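Local coordinates for TOG array regulator of axonemal microtubules protein 1 (Mus musculus, PDB 5DN7) that binds microtubules and promotes their polymerization through HEAT-repeat TOG domains, of which this chain is the second, and takes part in building cilia and setting their length, at residues L180-S184 with L209-M213; L132-K136 with C168-Y173; S156-E160 with D193-V198. All coordinates share one frame. Residues are numbered along the deposited sequence.

In the fold
The chain climbs through a solenoid of HEAT-repeat helices, and the three contacts lie in its middle and C-terminal parts. Contact 2 comes first, joining helix 121-138 of one repeat to the C-terminal end of helix 156-172 of the next and closing a loop that contains helix 140-148. Contact 3 opens inside that loop, at the N-terminal end of helix 156-172, and crosses it, reaching helix 196-213 in the following repeat. Contact 1 opens after contact 2 has closed and pairs helices 180-187 and 196-213 within a single repeat; it too crosses contact 3. L170, on the second segment of contact 2, packs against L180, L183 and L209, so contacts 1 and 2 touch directly.

Contact 1: residues L180-S184 with L209-M213; sequences LPKLS and LASSM
The two segments are helical throughout and run almost antiparallel, at 170° between their N-to-C directions, with axes 11.0 Å apart at closest approach. L180 begins helix 180-187, whereas residues 209-213 are the last turn of helix 196-213. The closest CA atoms are those of L180 and L209, 7.0 Å apart. L180 takes the mt rotamer, which brings CD2 to 3.9 Å from L209 CD2 and CD1 to 3.6 Å from M213 CG; CD1 also lies 4.0 Å from the backbone O of S212. L209, likewise mt and directed toward the other helix, extends between L180 and S184: its CD2 meets L183 CD2 at 4.1 Å and its CD1 meets S184 CB at 3.7 Å. L183, with chi1 near -156° and chi2 near 46°, adds a smaller contact. The CA-to-CB bond of M213 points sideways, but an extended mtt side chain carries CE across to 4.2 Å from P181 N and 4.1 Å from S184 OG. S184, with chi1 p, donates a hydrogen bond from OG to P181 O (2.9 Å), leaving CB to pack on L209. The segments meet by van der Waals packing, mostly of apolar side chains, with no hydrogen bond between them. L170 of helix 156-172 and L221 of helix 219-226 extend this packing to adjacent helices, as expected for the antiparallel helical hairpin of a HEAT repeat in a TOG solenoid.

Contact 2: residues L132-K136 with C168-Y173; sequences LKLMK and CSLLTY
Residues 132-136 are helical; residues 168-172 belong to the end of helix 156-172, and Y173 has an extended backbone (phi/psi -121/147). The axes approach to 11.4 Å and cross at -50°; L132 and S169 have the nearest CA atoms, 7.7 Å apart. L132, in the mt rotamer, sets CD2 3.8 Å from C168 SG, while its backbone O receives a hydrogen bond from a water (2.8 Å to the water O) that also hydrogen-bonds Y173 OH at 2.6 Å. M135, whose CA-to-CB bond points toward the partner, is mtt: SD lies 3.2 Å from S169 OG, and CB packs at 3.8 Å on Y173 CE2. Its sulfur, 5.4 Å from the Y173 ring centroid, makes an oblique Met-aromatic contact. At K136, CB is 3.8 Å from Y173 OH. This is inter-repeat packing in the TOG solenoid: helix 140-148 lies against M135 and S169 through L144, helix 105-114 takes L134, and L253 of strand 252-253 touches C168 and T172.

Contact 3: residues S156-E160 with D193-V198; sequences SRVRE and DSKRRV
Neighbouring HEAT repeats of the TOG solenoid meet here through an arginine-aspartate salt bridge, whose aspartate also forms an Asx turn in its own segment. Residues 156-160 form the first turn of helix 156-172; D193 and S194 lead to K195, the N-cap residue of helix 196-213. The CA atoms of S156 and K195 are 7.0 Å apart, those of E160 and V198 only 4.6 Å. R159 (chi1 m, chi2 t, chi3 m) presents its guanidinium edge to D193, donating from NE to OD2 at 2.6 Å and from NH2 to OD1 at 2.7 Å. The same OD1 accepts from K195 N at 2.9 Å, making the Asx turn, and R159 NH1 is bonded to H153 O. V198, with chi1 t, places CG2 3.7 Å from S156 O and 4.1 Å from E160 CB, while S156 CB touches K195 CG at 3.5 Å. A water donates to R197 O at 2.7 Å and, weakly, to E160 OE2 at 3.5 Å.

Contact 1: residues L180-S184 with L209-M213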
ATOM      1  N   LEU A 180     -10.220 -11.970  -9.523  1.00 18.82           N
ATOM      2  CA  LEU A 180      -9.375 -12.866  -8.754  1.00 26.54           C
ATOM      3  C   LEU A 180      -8.372 -13.697  -9.581  1.00 22.15           C
ATOM      4  O   LEU A 180      -7.266 -13.929  -9.103  1.00 21.27           O
ATOM      5  CB  LEU A 180     -10.238 -13.791  -7.892  1.00 26.24           C
ATOM      6  CG  LEU A 180     -11.116 -13.118  -6.840  1.00 25.61           C
ATOM      7  CD1 LEU A 180     -12.003 -14.163  -6.245  1.00 24.56           C
ATOM      8  CD2 LEU A 180     -10.289 -12.424  -5.750  1.00 17.20           C
ATOM      9  N   PRO A 181      -8.754 -14.169 -10.791  1.00 26.30           N
ATOM     10  CA  PRO A 181      -7.735 -14.791 -11.657  1.00 25.77           C
ATOM     11  C   PRO A 181      -6.565 -13.858 -11.956  1.00 25.39           C
ATOM     12  O   PRO A 181      -5.396 -14.236 -11.831  1.00 21.58           O
ATOM     13  CB  PRO A 181      -8.508 -15.105 -12.950  1.00 25.49           C
ATOM     14  CG  PRO A 181      -9.905 -15.342 -12.486  1.00 31.32           C
ATOM     15  CD  PRO A 181     -10.122 -14.396 -11.313  1.00 25.32           C
ATOM     16  N   LYS A 182      -6.894 -12.632 -12.337  1.00 18.97           N
ATOM     17  CA  LYS A 182      -5.873 -11.666 -12.675  1.00 25.04           C
ATOM     18  C   LYS A 182      -4.968 -11.486 -11.474  1.00 25.72           C
ATOM     19  O   LYS A 182      -3.748 -11.559 -11.583  1.00 20.38           O
ATOM     20  CB  LYS A 182      -6.496 -10.333 -13.098  1.00 35.43           C
ATOM     21  CG  LYS A 182      -5.473  -9.299 -13.569  1.00 48.32           C
ATOM     22  CD  LYS A 182      -6.150  -8.053 -14.159  1.00 55.70           C
ATOM     23  CE  LYS A 182      -6.789  -7.189 -13.064  1.00 58.66           C
ATOM     24  NZ  LYS A 182      -7.439  -5.947 -13.613  1.00 58.58           N
ATOM     25  N   LEU A 183      -5.602 -11.301 -10.320  1.00 20.70           N
ATOM     26  CA  LEU A 183      -4.913 -11.074  -9.068  1.00 21.32           C
ATOM     27  C   LEU A 183      -3.947 -12.222  -8.780  1.00 22.97           C
ATOM     28  O   LEU A 183      -2.769 -11.992  -8.514  1.00 27.42           O
ATOM     29  CB  LEU A 183      -5.934 -10.902  -7.940  1.00 21.48           C
ATOM     30  CG  LEU A 183      -5.522 -10.127  -6.698  1.00 26.87           C
ATOM     31  CD1 LEU A 183      -4.813  -8.833  -7.062  1.00 24.50           C
ATOM     32  CD2 LEU A 183      -6.770  -9.830  -5.861  1.00 28.47           C
ATOM     33  N   SER A 184      -4.420 -13.458  -8.871  1.00 16.07           N
ATOM     34  CA  SER A 184      -3.552 -14.579  -8.543  1.00 20.00           C
ATOM     35  C   SER A 184      -2.394 -14.735  -9.540  1.00 20.98           C
ATOM     36  O   SER A 184      -1.308 -15.183  -9.160  1.00 22.68           O
ATOM     37  CB  SER A 184      -4.346 -15.873  -8.470  1.00 20.57           C
ATOM     38  OG  SER A 184      -4.974 -16.148  -9.698  1.00 27.04           O
ATOM     39  N   LEU A 209      -7.045 -15.876  -1.392  1.00 19.24           N
ATOM     40  CA  LEU A 209      -7.630 -16.036  -2.723  1.00 24.33           C
ATOM     41  C   LEU A 209      -8.468 -17.310  -2.798  1.00 20.06           C
ATOM     42  O   LEU A 209      -9.571 -17.276  -3.299  1.00 21.31           O
ATOM     43  CB  LEU A 209      -6.558 -16.055  -3.807  1.00 19.57           C
ATOM     44  CG  LEU A 209      -5.845 -14.725  -4.019  1.00 20.72           C
ATOM     45  CD1 LEU A 209      -4.681 -14.934  -4.946  1.00 15.02           C
ATOM     46  CD2 LEU A 209      -6.823 -13.696  -4.596  1.00 17.52           C
ATOM     47  N   ALA A 210      -7.936 -18.430  -2.307  1.00 26.69           N
ATOM     48  CA  ALA A 210      -8.688 -19.687  -2.314  1.00 30.60           C
ATOM     49  C   ALA A 210     -10.012 -19.522  -1.584  1.00 28.20           C
ATOM     50  O   ALA A 210     -11.058 -19.951  -2.071  1.00 28.96           O
ATOM     51  CB  ALA A 210      -7.885 -20.808  -1.682  1.00 23.77           C
ATOM     52  N   SER A 211      -9.960 -18.886  -0.418  1.00 25.57           N
ATOM     53  CA  SER A 211     -11.174 -18.644   0.355  1.00 25.86           C
ATOM     54  C   SER A 211     -12.170 -17.740  -0.378  1.00 30.93           C
ATOM     55  O   SER A 211     -13.393 -17.916  -0.257  1.00 36.61           O
ATOM     56  CB  SER A 211     -10.802 -18.043   1.716  1.00 33.78           C
ATOM     57  OG  SER A 211     -11.915 -17.449   2.346  1.00 46.37           O
ATOM     58  N   SER A 212     -11.667 -16.781  -1.143  1.00 27.41           N
ATOM     59  CA  SER A 212     -12.544 -15.810  -1.783  1.00 31.77           C
ATOM     60  C   SER A 212     -13.150 -16.318  -3.078  1.00 33.71           C
ATOM     61  O   SER A 212     -14.231 -15.889  -3.464  1.00 28.23           O
ATOM     62  CB  SER A 212     -11.798 -14.514  -2.045  1.00 34.05           C
ATOM     63  OG  SER A 212     -11.374 -13.978  -0.804  1.00 49.86           O
ATOM     64  N   MET A 213     -12.435 -17.212  -3.752  1.00 34.68           N
ATOM     65  CA  MET A 213     -12.945 -17.852  -4.958  1.00 36.95           C
ATOM     66  C   MET A 213     -13.998 -18.904  -4.640  1.00 46.84           C
ATOM     67  O   MET A 213     -14.828 -19.237  -5.490  1.00 47.02           O
ATOM     68  CB  MET A 213     -11.809 -18.511  -5.738  1.00 31.44           C
ATOM     69  CG  MET A 213     -10.845 -17.542  -6.374  1.00 33.90           C
ATOM     70  SD  MET A 213      -9.329 -18.391  -6.829  1.00 46.38           S
ATOM     71  CE  MET A 213      -8.468 -17.109  -7.740  1.00 38.34           C
TER

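Contact 2: residues L132-K136 with C168-Y173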
ATOM      1  N   LEU A 132      -5.683   2.310   2.430  1.00 15.36           N
ATOM      2  CA  LEU A 132      -7.074   1.956   2.655  1.00 14.88           C
ATOM      3  C   LEU A 132      -7.992   3.082   2.215  1.00 23.39           C
ATOM      4  O   LEU A 132      -9.065   2.824   1.631  1.00 26.01           O
ATOM      5  CB  LEU A 132      -7.335   1.603   4.124  1.00 18.78           C
ATOM      6  CG  LEU A 132      -6.791   0.215   4.492  1.00 32.11           C
ATOM      7  CD1 LEU A 132      -6.654   0.015   6.014  1.00 38.64           C
ATOM      8  CD2 LEU A 132      -7.665  -0.860   3.860  1.00 27.21           C
ATOM      9  N   LYS A 133      -7.588   4.327   2.474  1.00 19.75           N
ATOM     10  CA  LYS A 133      -8.379   5.451   1.962  1.00 17.69           C
ATOM     11  C   LYS A 133      -8.469   5.407   0.415  1.00 23.31           C
ATOM     12  O   LYS A 133      -9.566   5.535  -0.171  1.00 22.58           O
ATOM     13  CB  LYS A 133      -7.787   6.782   2.430  1.00 23.88           C
ATOM     14  CG  LYS A 133      -8.727   7.960   2.252  1.00 40.69           C
ATOM     15  CD  LYS A 133     -10.013   7.733   3.052  1.00 44.94           C
ATOM     16  CE  LYS A 133     -10.998   8.883   2.935  1.00 48.24           C
ATOM     17  NZ  LYS A 133     -11.926   8.869   4.127  1.00 54.32           N
ATOM     18  N   LEU A 134      -7.314   5.208  -0.228  1.00 16.32           N
ATOM     19  CA  LEU A 134      -7.265   5.103  -1.680  1.00 22.40           C
ATOM     20  C   LEU A 134      -8.233   4.036  -2.173  1.00 24.64           C
ATOM     21  O   LEU A 134      -9.016   4.285  -3.077  1.00 19.22           O
ATOM     22  CB  LEU A 134      -5.855   4.783  -2.181  1.00 18.20           C
ATOM     23  CG  LEU A 134      -4.764   5.857  -2.074  1.00 26.63           C
ATOM     24  CD1 LEU A 134      -3.477   5.356  -2.719  1.00 21.26           C
ATOM     25  CD2 LEU A 134      -5.194   7.187  -2.682  1.00 18.13           C
ATOM     26  N   MET A 135      -8.180   2.851  -1.571  1.00 22.81           N
ATOM     27  CA  MET A 135      -9.074   1.778  -1.998  1.00 24.90           C
ATOM     28  C   MET A 135     -10.533   2.135  -1.809  1.00 24.91           C
ATOM     29  O   MET A 135     -11.379   1.749  -2.612  1.00 26.17           O
ATOM     30  CB  MET A 135      -8.785   0.496  -1.243  1.00 17.83           C
ATOM     31  CG  MET A 135      -7.473  -0.101  -1.601  1.00 29.71           C
ATOM     32  SD  MET A 135      -7.118  -1.471  -0.533  1.00 31.06           S
ATOM     33  CE  MET A 135      -5.485  -1.782  -1.178  1.00 40.10           C
ATOM     34  N   LYS A 136     -10.819   2.837  -0.719  1.00 25.59           N
ATOM     35  CA  LYS A 136     -12.173   3.277  -0.452  1.00 27.44           C
ATOM     36  C   LYS A 136     -12.664   4.230  -1.542  1.00 30.18           C
ATOM     37  O   LYS A 136     -13.827   4.191  -1.927  1.00 30.11           O
ATOM     38  CB  LYS A 136     -12.251   3.965   0.905  1.00 32.92           C
ATOM     39  CG  LYS A 136     -13.675   4.327   1.323  1.00 47.16           C
ATOM     40  CD  LYS A 136     -13.708   5.573   2.202  1.00 58.44           C
ATOM     41  CE  LYS A 136     -12.670   5.496   3.314  1.00 70.46           C
ATOM     42  NZ  LYS A 136     -12.754   4.236   4.115  1.00 74.08           N
ATOM     43  N   CYS A 168      -4.572  -7.387   2.840  1.00 15.67           N
ATOM     44  CA  CYS A 168      -5.412  -6.451   3.546  1.00 17.69           C
ATOM     45  C   CYS A 168      -6.668  -6.088   2.717  1.00 17.94           C
ATOM     46  O   CYS A 168      -7.815  -6.118   3.206  1.00 13.96           O
ATOM     47  CB  CYS A 168      -4.577  -5.222   3.886  1.00 16.05           C
ATOM     48  SG  CYS A 168      -5.471  -3.898   4.703  1.00 30.63           S
ATOM     49  N   SER A 169      -6.419  -5.765   1.455  1.00 13.12           N
ATOM     50  CA  SER A 169      -7.460  -5.460   0.487  1.00 18.65           C
ATOM     51  C   SER A 169      -8.500  -6.590   0.360  1.00 19.44           C
ATOM     52  O   SER A 169      -9.706  -6.346   0.409  1.00 14.87           O
ATOM     53  CB  SER A 169      -6.810  -5.181  -0.879  1.00 20.77           C
ATOM     54  OG  SER A 169      -7.642  -4.392  -1.696  1.00 26.48           O
ATOM     55  N   LEU A 170      -8.024  -7.819   0.218  1.00 13.94           N
ATOM     56  CA  LEU A 170      -8.900  -8.950  -0.010  1.00 14.54           C
ATOM     57  C   LEU A 170      -9.673  -9.311   1.259  1.00 22.45           C
ATOM     58  O   LEU A 170     -10.716  -9.953   1.183  1.00 17.60           O
ATOM     59  CB  LEU A 170      -8.107 -10.164  -0.479  1.00 14.30           C
ATOM     60  CG  LEU A 170      -7.539 -10.135  -1.896  1.00 21.55           C
ATOM     61  CD1 LEU A 170      -6.264 -10.995  -1.958  1.00 17.71           C
ATOM     62  CD2 LEU A 170      -8.612 -10.645  -2.872  1.00 14.96           C
ATOM     63  N   LEU A 171      -9.150  -8.912   2.415  1.00 20.59           N
ATOM     64  CA  LEU A 171      -9.880  -9.114   3.663  1.00 21.15           C
ATOM     65  C   LEU A 171     -10.824  -7.936   3.996  1.00 20.54           C
ATOM     66  O   LEU A 171     -11.632  -8.028   4.906  1.00 18.52           O
ATOM     67  CB  LEU A 171      -8.901  -9.333   4.835  1.00 19.01           C
ATOM     68  CG  LEU A 171      -8.071 -10.619   4.925  1.00 19.49           C
ATOM     69  CD1 LEU A 171      -7.009 -10.521   6.019  1.00 17.52           C
ATOM     70  CD2 LEU A 171      -8.978 -11.810   5.180  1.00 20.22           C
ATOM     71  N   THR A 172     -10.694  -6.825   3.288  1.00 19.52           N
ATOM     72  CA  THR A 172     -11.530  -5.665   3.567  1.00 19.67           C
ATOM     73  C   THR A 172     -12.748  -5.559   2.614  1.00 18.28           C
ATOM     74  O   THR A 172     -13.793  -5.020   2.983  1.00 18.25           O
ATOM     75  CB  THR A 172     -10.692  -4.374   3.478  1.00 20.09           C
ATOM     76  OG1 THR A 172      -9.609  -4.474   4.402  1.00 16.75           O
ATOM     77  CG2 THR A 172     -11.520  -3.129   3.778  1.00 17.54           C
ATOM     78  N   TYR A 173     -12.600  -6.098   1.408  1.00 18.24           N
ATOM     79  CA  TYR A 173     -13.574  -5.935   0.339  1.00 17.87           C
ATOM     80  C   TYR A 173     -14.109  -7.280  -0.123  1.00 18.38           C
ATOM     81  O   TYR A 173     -13.379  -8.266  -0.117  1.00 26.34           O
ATOM     82  CB  TYR A 173     -12.941  -5.169  -0.829  1.00 18.34           C
ATOM     83  CG  TYR A 173     -12.648  -3.741  -0.462  1.00 18.23           C
ATOM     84  CD1 TYR A 173     -13.664  -2.801  -0.461  1.00 22.10           C
ATOM     85  CD2 TYR A 173     -11.367  -3.332  -0.072  1.00 21.63           C
ATOM     86  CE1 TYR A 173     -13.427  -1.491  -0.107  1.00 23.20           C
ATOM     87  CE2 TYR A 173     -11.121  -2.012   0.303  1.00 18.94           C
ATOM     88  CZ  TYR A 173     -12.166  -1.098   0.274  1.00 22.74           C
ATOM     89  OH  TYR A 173     -11.978   0.223   0.622  1.00 28.17           O
TER
HETATM   90  O   HOH W   1     -10.463   0.655   2.699  1.00 40.26           O

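Contact 3: residues S156-E160 with D193-V198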
ATOM      1  N   SER A 156      13.308  -5.889  -1.288  1.00 17.41           N
ATOM      2  CA  SER A 156      12.405  -6.976  -0.930  1.00 16.70           C
ATOM      3  C   SER A 156      11.321  -6.591   0.115  1.00 15.91           C
ATOM      4  O   SER A 156      10.249  -7.218   0.152  1.00 15.10           O
ATOM      5  CB  SER A 156      13.207  -8.191  -0.444  1.00 23.20           C
ATOM      6  OG  SER A 156      13.996  -7.881   0.682  1.00 27.03           O
ATOM      7  N   ARG A 157      11.548  -5.568   0.937  1.00 15.92           N
ATOM      8  CA  ARG A 157      10.479  -5.157   1.852  0.53 20.32           C
ATOM      9  C   ARG A 157       9.332  -4.493   1.086  1.00 20.92           C
ATOM     10  O   ARG A 157       8.168  -4.619   1.476  1.00 19.06           O
ATOM     11  CB  ARG A 157      10.973  -4.213   2.952  0.53 23.79           C
ATOM     12  CG  ARG A 157       9.885  -3.977   4.011  0.53 26.35           C
ATOM     13  CD  ARG A 157      10.290  -3.019   5.116  0.53 30.71           C
ATOM     14  NE  ARG A 157       9.232  -2.047   5.380  0.53 36.38           N
ATOM     15  CZ  ARG A 157       8.159  -2.287   6.126  0.53 36.24           C
ATOM     16  NH1 ARG A 157       8.005  -3.475   6.699  0.53 41.35           N
ATOM     17  NH2 ARG A 157       7.246  -1.337   6.306  0.53 28.28           N
ATOM     18  N   VAL A 158       9.652  -3.801  -0.007  1.00 24.24           N
ATOM     19  CA  VAL A 158       8.630  -3.236  -0.879  1.00 20.32           C
ATOM     20  C   VAL A 158       7.757  -4.359  -1.416  1.00 16.70           C
ATOM     21  O   VAL A 158       6.540  -4.277  -1.342  1.00 16.28           O
ATOM     22  CB  VAL A 158       9.245  -2.438  -2.058  1.00 14.68           C
ATOM     23  CG1 VAL A 158       8.186  -2.135  -3.123  1.00 14.32           C
ATOM     24  CG2 VAL A 158       9.873  -1.162  -1.537  1.00 18.71           C
ATOM     25  N   ARG A 159       8.387  -5.412  -1.933  1.00 15.35           N
ATOM     26  CA  ARG A 159       7.650  -6.549  -2.482  1.00 19.60           C
ATOM     27  C   ARG A 159       6.759  -7.205  -1.412  1.00 13.26           C
ATOM     28  O   ARG A 159       5.561  -7.482  -1.638  1.00 17.94           O
ATOM     29  CB  ARG A 159       8.633  -7.566  -3.093  1.00 14.48           C
ATOM     30  CG  ARG A 159       9.561  -6.934  -4.170  1.00 15.21           C
ATOM     31  CD  ARG A 159      10.151  -7.947  -5.128  1.00 15.96           C
ATOM     32  NE  ARG A 159      10.964  -8.965  -4.466  1.00 16.68           N
ATOM     33  CZ  ARG A 159      12.234  -8.789  -4.079  1.00 23.47           C
ATOM     34  NH1 ARG A 159      12.844  -7.621  -4.269  1.00 18.59           N
ATOM     35  NH2 ARG A 159      12.894  -9.790  -3.496  1.00 19.08           N
ATOM     36  N   GLU A 160       7.368  -7.445  -0.250  1.00 19.89           N
ATOM     37  CA  GLU A 160       6.676  -8.036   0.889  1.00 22.58           C
ATOM     38  C   GLU A 160       5.405  -7.254   1.258  1.00 14.98           C
ATOM     39  O   GLU A 160       4.336  -7.830   1.379  1.00 12.40           O
ATOM     40  CB  GLU A 160       7.604  -8.107   2.096  1.00 15.84           C
ATOM     41  CG  GLU A 160       7.103  -9.045   3.189  1.00 20.59           C
ATOM     42  CD  GLU A 160       7.811  -8.850   4.550  1.00 32.05           C
ATOM     43  OE1 GLU A 160       8.983  -8.393   4.599  1.00 29.06           O
ATOM     44  OE2 GLU A 160       7.178  -9.178   5.580  1.00 32.70           O
ATOM     45  N   ASP A 193       9.730 -15.883  -4.998  1.00 22.66           N
ATOM     46  CA  ASP A 193      10.665 -14.807  -4.727  1.00 18.91           C
ATOM     47  C   ASP A 193      11.900 -15.389  -4.027  1.00 26.25           C
ATOM     48  O   ASP A 193      11.807 -16.428  -3.369  1.00 19.36           O
ATOM     49  CB  ASP A 193       9.997 -13.727  -3.872  1.00 18.06           C
ATOM     50  CG  ASP A 193      10.746 -12.404  -3.895  1.00 23.31           C
ATOM     51  OD1 ASP A 193      11.734 -12.242  -3.141  1.00 23.02           O
ATOM     52  OD2 ASP A 193      10.335 -11.500  -4.652  1.00 28.88           O
ATOM     53  N   SER A 194      13.050 -14.732  -4.191  1.00 19.78           N
ATOM     54  CA  SER A 194      14.288 -15.168  -3.556  1.00 22.14           C
ATOM     55  C   SER A 194      14.206 -15.038  -2.038  1.00 26.75           C
ATOM     56  O   SER A 194      14.906 -15.741  -1.304  1.00 21.51           O
ATOM     57  CB  SER A 194      15.478 -14.348  -4.070  1.00 25.95           C
ATOM     58  OG  SER A 194      15.362 -12.985  -3.676  1.00 32.15           O
ATOM     59  N   LYS A 195      13.349 -14.133  -1.570  1.00 19.35           N
ATOM     60  CA  LYS A 195      13.270 -13.840  -0.147  1.00 19.09           C
ATOM     61  C   LYS A 195      12.105 -14.547   0.550  1.00 18.41           C
ATOM     62  O   LYS A 195      10.940 -14.417   0.168  1.00 17.45           O
ATOM     63  CB  LYS A 195      13.181 -12.328   0.074  1.00 27.47           C
ATOM     64  CG  LYS A 195      14.323 -11.557  -0.567  1.00 31.85           C
ATOM     65  CD  LYS A 195      15.660 -12.015  -0.018  1.00 39.55           C
ATOM     66  CE  LYS A 195      15.706 -11.747   1.457  1.00 39.97           C
ATOM     67  NZ  LYS A 195      16.784 -12.530   2.110  1.00 43.70           N
ATOM     68  N   ARG A 196      12.448 -15.268   1.607  1.00 20.77           N
ATOM     69  CA  ARG A 196      11.506 -16.095   2.343  1.00 23.99           C
ATOM     70  C   ARG A 196      10.237 -15.356   2.783  1.00 18.56           C
ATOM     71  O   ARG A 196       9.154 -15.900   2.679  1.00 22.59           O
ATOM     72  CB  ARG A 196      12.205 -16.707   3.567  1.00 28.34           C
ATOM     73  CG  ARG A 196      11.289 -17.592   4.388  1.00 34.90           C
ATOM     74  CD  ARG A 196      12.039 -18.558   5.288  1.00 40.32           C
ATOM     75  NE  ARG A 196      12.923 -17.878   6.226  1.00 46.21           N
ATOM     76  CZ  ARG A 196      12.514 -17.150   7.262  1.00 47.95           C
ATOM     77  NH1 ARG A 196      11.219 -16.977   7.500  1.00 48.24           N
ATOM     78  NH2 ARG A 196      13.407 -16.578   8.057  1.00 51.39           N
ATOM     79  N   ARG A 197      10.377 -14.124   3.255  1.00 17.22           N
ATOM     80  CA  ARG A 197       9.255 -13.327   3.753  1.00 20.82           C
ATOM     81  C   ARG A 197       8.230 -12.981   2.679  1.00 22.53           C
ATOM     82  O   ARG A 197       7.011 -12.866   2.944  1.00 18.51           O
ATOM     83  CB  ARG A 197       9.779 -12.036   4.379  1.00 19.87           C
ATOM     84  CG  ARG A 197      10.313 -12.224   5.777  1.00 33.30           C
ATOM     85  CD  ARG A 197      11.314 -11.141   6.163  1.00 40.97           C
ATOM     86  NE  ARG A 197      11.873 -11.428   7.476  1.00 54.82           N
ATOM     87  CZ  ARG A 197      12.865 -10.750   8.040  1.00 60.79           C
ATOM     88  NH1 ARG A 197      13.429  -9.722   7.409  1.00 55.30           N
ATOM     89  NH2 ARG A 197      13.291 -11.106   9.248  1.00 63.01           N
ATOM     90  N   VAL A 198       8.734 -12.805   1.464  1.00 21.46           N
ATOM     91  CA  VAL A 198       7.866 -12.486   0.352  1.00 18.15           C
ATOM     92  C   VAL A 198       7.082 -13.739   0.026  1.00 14.85           C
ATOM     93  O   VAL A 198       5.883 -13.679  -0.166  1.00 15.07           O
ATOM     94  CB  VAL A 198       8.664 -11.964  -0.838  1.00 18.04           C
ATOM     95  CG1 VAL A 198       7.749 -11.604  -2.004  1.00 15.33           C
ATOM     96  CG2 VAL A 198       9.475 -10.755  -0.384  1.00 17.12           C
TER
HETATM   97  O   HOH W   2       6.190 -12.505   5.522  1.00 24.68           O